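Local atomic coordinates of copper-transporting ATPase (Sulfolobus solfataricus, PDB entry 2YJ4), a protein that probably uses ATP hydrolysis to move copper or related metal cations across the cell membrane, this chain being the cytoplasmic ATP-binding and catalytic portion of that pump. Residues A[29-34]-A[200-205]; A[220-225]-A[235-240]. The protein carries 1 engineered substitution. All blocks are in the same frame, centred on the assembly; numbering follows the deposited sequence.

Overall arrangement
Following the chain shows how a parallel sheet is assembled from distant parts. After helix 5-12, the edge strand 15-16 and a short helix, the chain enters strand 30-34, which interaction 1 pairs with 201-205 only after a long excursion that includes the separate antiparallel sheet as well as strands 154-158 and 178-179 of the main sheet. Interaction 2 then joins 220-225 to 235-240, closing a nine-residue loop that contains the short helix 228-231. The two contacts lie in series, neither nested nor crossed. Strands 201-205 and 219-223 are neighbours, probably hydrogen-bonded, M203 O to V221 N at 2.8 Å and G205 N to V221 O at 2.9 Å, so both contacts belong to one sheet.

Interaction 1 (A[29-34]-A[200-205]); sequences DTIIFN and KVLMIG. Engineered in segment 29-34: N34 (natural residue Asp).
T30 to N34 run alongside V201 to G205 as parallel strands, with a backbone ladder that includes L202 N to T30 O (2.8 Å) and I32 N to L202 O (2.8 Å). Where the ladder begins, K200 O accepts from both D29 N and T30 N, while the D29 carboxylate takes weak bonds from K200 N and, through OD1, a 2.8 Å bond from T30 OG1. An alanine in place of D29 removes the carboxylate, which would probably set the T30 hydroxyl free to turn and rob K200 N of its two weak acceptors. On one face I31 and L202 point the same way side by side, and I204 CD1 reaches 3.4 Å from F33 CE1, meeting the ring obliquely. On the other, I32 CD1 slants against V201 CG1 at 3.5 Å.

In the engineered N34, CB lies 3.6 Å from I204 O, and CG, set beside the backbone N (chi1 -69°), stays near the same oxygen. The second torsion, -76°, then turns ND2 toward I204 O (3.2 Å) and, weakly bonded, M203 SD. That carbonyl is gripped by two donors of one residue, N34 N nearly in line with the C=O and ND2 from above its plane; OD1 has a weak bond from K187 NZ. The natural Asp, phosphorylated in P-type ATPases, opens their DKTGT motif at the end of a central strand of a HAD-like fold.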
# COMPACT_ATOMS: atom_id res chain seq x y z
N ASP A 29 13.09 -18.57 -6.42
CA ASP A 29 12.31 -19.56 -5.70
C ASP A 29 11.42 -18.89 -4.66
O ASP A 29 10.59 -19.55 -4.02
CB ASP A 29 13.24 -20.56 -5.03
CG ASP A 29 14.34 -19.88 -4.24
OD1 ASP A 29 14.04 -18.91 -3.53
OD2 ASP A 29 15.50 -20.32 -4.35
N THR A 30 11.60 -17.59 -4.47
CA THR A 30 10.85 -16.86 -3.46
C THR A 30 10.30 -15.57 -4.04
O THR A 30 11.05 -14.76 -4.59
CB THR A 30 11.73 -16.55 -2.24
OG1 THR A 30 12.27 -17.77 -1.72
CG2 THR A 30 10.93 -15.84 -1.16
N ILE A 31 8.99 -15.39 -3.93
CA ILE A 31 8.32 -14.19 -4.44
C ILE A 31 7.79 -13.40 -3.26
O ILE A 31 6.91 -13.88 -2.54
CB ILE A 31 7.13 -14.54 -5.36
CG1 ILE A 31 7.55 -15.52 -6.45
CG2 ILE A 31 6.57 -13.27 -6.03
CD1 ILE A 31 8.29 -14.86 -7.59
N ILE A 32 8.31 -12.19 -3.06
CA ILE A 32 7.83 -11.38 -1.94
C ILE A 32 6.99 -10.20 -2.40
O ILE A 32 7.43 -9.41 -3.23
CB ILE A 32 8.97 -10.83 -1.10
CG1 ILE A 32 9.82 -11.97 -0.53
CG2 ILE A 32 8.39 -10.00 0.03
CD1 ILE A 32 11.12 -11.49 0.16
N PHE A 33 5.77 -10.09 -1.88
CA PHE A 33 4.95 -8.94 -2.20
C PHE A 33 4.96 -7.95 -1.07
O PHE A 33 4.62 -8.30 0.05
CB PHE A 33 3.51 -9.36 -2.43
CG PHE A 33 3.30 -10.13 -3.69
CD1 PHE A 33 3.05 -9.48 -4.88
CD2 PHE A 33 3.35 -11.51 -3.68
CE1 PHE A 33 2.84 -10.19 -6.05
CE2 PHE A 33 3.14 -12.23 -4.84
CZ PHE A 33 2.88 -11.57 -6.03
N ASN A 34 5.34 -6.71 -1.37
CA ASN A 34 4.96 -5.60 -0.50
C ASN A 34 3.47 -5.37 -0.65
O ASN A 34 2.95 -5.40 -1.77
CB ASN A 34 5.73 -4.34 -0.85
CG ASN A 34 7.20 -4.45 -0.52
OD1 ASN A 34 7.58 -4.36 0.65
ND2 ASN A 34 8.03 -4.65 -1.55
N LYS A 200 16.64 -17.19 -3.88
CA LYS A 200 16.62 -16.19 -4.93
C LYS A 200 15.28 -15.46 -4.92
O LYS A 200 14.23 -16.03 -5.17
CB LYS A 200 16.88 -16.85 -6.29
CG LYS A 200 18.31 -17.37 -6.46
CD LYS A 200 19.29 -16.23 -6.74
CE LYS A 200 20.73 -16.73 -6.76
NZ LYS A 200 21.70 -15.62 -7.02
N VAL A 201 15.32 -14.18 -4.60
CA VAL A 201 14.12 -13.45 -4.29
C VAL A 201 13.69 -12.50 -5.39
O VAL A 201 14.49 -11.68 -5.88
CB VAL A 201 14.30 -12.68 -2.97
CG1 VAL A 201 13.08 -11.78 -2.70
CG2 VAL A 201 14.55 -13.66 -1.83
N LEU A 202 12.43 -12.63 -5.80
CA LEU A 202 11.81 -11.65 -6.69
C LEU A 202 10.81 -10.88 -5.85
O LEU A 202 10.00 -11.49 -5.14
CB LEU A 202 11.12 -12.32 -7.88
CG LEU A 202 10.55 -11.34 -8.92
CD1 LEU A 202 10.53 -11.95 -10.30
CD2 LEU A 202 9.17 -10.85 -8.53
N MET A 203 10.87 -9.56 -5.91
CA MET A 203 9.99 -8.74 -5.08
C MET A 203 9.25 -7.73 -5.91
O MET A 203 9.82 -7.09 -6.80
CB MET A 203 10.74 -8.01 -3.96
CG MET A 203 9.94 -6.86 -3.29
SD MET A 203 10.84 -6.11 -1.91
CE MET A 203 11.73 -7.58 -1.41
N ILE A 204 7.97 -7.59 -5.62
CA ILE A 204 7.19 -6.55 -6.23
C ILE A 204 6.90 -5.48 -5.16
O ILE A 204 6.49 -5.81 -4.05
CB ILE A 204 5.89 -7.10 -6.84
CG1 ILE A 204 6.21 -8.23 -7.81
CG2 ILE A 204 5.15 -6.00 -7.59
CD1 ILE A 204 5.97 -9.61 -7.25
N GLY A 205 7.15 -4.23 -5.52
CA GLY A 205 6.94 -3.12 -4.61
C GLY A 205 6.32 -1.91 -5.28
O GLY A 205 6.03 -1.93 -6.48

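Interaction 2 (A[220-225]-A[235-240]); sequences SVAMGN and DIILVS
S220 and D235 face each other across the start of the paired strands and interlock through their polar ends. The hydroxyl of S220 sits between its own backbone N and carbonyl carbon (chi1 53°), which brings OG to 2.9 Å from D235 N as acceptor, with a weak bond to D235 OD2. The same carboxylate oxygen receives S220 N at 2.9 Å on its anti side, while D235 OD1 accepts a hydrogen bond from N18 ND2. Beyond this clasp the parallel backbones are joined by I236 N to S220 O, A222 N to I236 O and L238 N to A222 O, and the apolar side chains alternate between faces. V221 and I236 slant across one another, CG1 against CG2 at 4.1 Å; on the opposite face A222 CB meets I237 CD1 at 3.9 Å. At the far end, beside the inverse gamma turn centred on L238, G224 CA comes 3.9 Å from V239 CA, an approach that depends on glycine, since a CB would run into V239 O and L238 O.

The pair forms a beta-alpha-beta unit with helix 228-231, while helix 243-250 packs on the V221, M223 and L238 face, strand 201-205 borders 219-223, and strand 15-16 runs antiparallel along 236-238.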
# COMPACT_ATOMS: atom_id res chain seq x y z
N SER A 220 13.73 -7.29 -9.17
CA SER A 220 12.81 -6.36 -8.57
C SER A 220 11.80 -5.84 -9.58
O SER A 220 12.16 -5.45 -10.69
CB SER A 220 13.59 -5.21 -7.94
OG SER A 220 14.47 -4.63 -8.88
N VAL A 221 10.54 -5.84 -9.18
CA VAL A 221 9.48 -5.26 -9.97
C VAL A 221 8.82 -4.10 -9.23
O VAL A 221 8.41 -4.23 -8.08
CB VAL A 221 8.40 -6.32 -10.31
CG1 VAL A 221 7.42 -5.76 -11.33
CG2 VAL A 221 9.06 -7.60 -10.84
N ALA A 222 8.72 -2.95 -9.89
CA ALA A 222 7.96 -1.82 -9.37
C ALA A 222 6.59 -1.75 -10.09
O ALA A 222 6.47 -2.12 -11.26
CB ALA A 222 8.72 -0.55 -9.57
N MET A 223 5.57 -1.28 -9.38
CA MET A 223 4.27 -1.07 -9.99
C MET A 223 4.27 0.16 -10.89
O MET A 223 5.10 1.05 -10.74
CB MET A 223 3.21 -0.90 -8.91
CG MET A 223 3.03 -2.12 -8.03
SD MET A 223 2.46 -3.55 -8.96
CE MET A 223 0.87 -2.93 -9.54
N GLY A 224 3.33 0.19 -11.84
CA GLY A 224 3.16 1.37 -12.68
C GLY A 224 2.84 2.62 -11.89
O GLY A 224 3.47 3.66 -12.06
N ASN A 225 1.85 2.53 -11.00
CA ASN A 225 1.47 3.69 -10.21
C ASN A 225 2.47 3.96 -9.09
O ASN A 225 2.20 4.74 -8.18
CB ASN A 225 0.04 3.56 -9.67
CG ASN A 225 -0.25 2.18 -9.09
OD1 ASN A 225 0.25 1.82 -8.01
ND2 ASN A 225 -1.07 1.41 -9.81
N ASP A 235 14.17 -3.60 -11.62
CA ASP A 235 14.58 -4.25 -12.85
C ASP A 235 13.47 -4.14 -13.89
O ASP A 235 13.73 -3.96 -15.07
CB ASP A 235 14.89 -5.73 -12.62
CG ASP A 235 16.13 -5.94 -11.77
OD1 ASP A 235 17.17 -5.32 -12.08
OD2 ASP A 235 16.05 -6.72 -10.79
N ILE A 236 12.23 -4.24 -13.41
CA ILE A 236 11.05 -4.29 -14.25
C ILE A 236 9.99 -3.33 -13.75
O ILE A 236 9.77 -3.22 -12.54
CB ILE A 236 10.44 -5.70 -14.25
CG1 ILE A 236 11.45 -6.72 -14.80
CG2 ILE A 236 9.16 -5.73 -15.05
CD1 ILE A 236 11.00 -8.15 -14.66
N ILE A 237 9.32 -2.64 -14.66
CA ILE A 237 8.14 -1.87 -14.30
C ILE A 237 6.89 -2.51 -14.87
O ILE A 237 6.77 -2.66 -16.09
CB ILE A 237 8.18 -0.43 -14.83
CG1 ILE A 237 9.54 0.21 -14.62
CG2 ILE A 237 7.13 0.38 -14.13
CD1 ILE A 237 9.90 0.36 -13.17
N LEU A 238 5.97 -2.89 -13.99
CA LEU A 238 4.64 -3.29 -14.41
C LEU A 238 3.83 -2.04 -14.71
O LEU A 238 3.00 -1.64 -13.91
CB LEU A 238 3.93 -4.07 -13.30
CG LEU A 238 3.63 -5.55 -13.50
CD1 LEU A 238 2.52 -6.00 -12.56
CD2 LEU A 238 3.25 -5.83 -14.93
N VAL A 239 4.06 -1.42 -15.86
CA VAL A 239 3.30 -0.23 -16.24
C VAL A 239 1.82 -0.57 -16.34
O VAL A 239 0.97 0.30 -16.19
CB VAL A 239 3.79 0.37 -17.57
CG1 VAL A 239 5.26 0.70 -17.47
CG2 VAL A 239 3.51 -0.58 -18.73
N SER A 240 1.53 -1.85 -16.58
CA SER A 240 0.16 -2.34 -16.65
C SER A 240 -0.49 -2.46 -15.28
O SER A 240 -1.72 -2.62 -15.18
CB SER A 240 0.15 -3.72 -17.30
OG SER A 240 0.78 -4.66 -16.44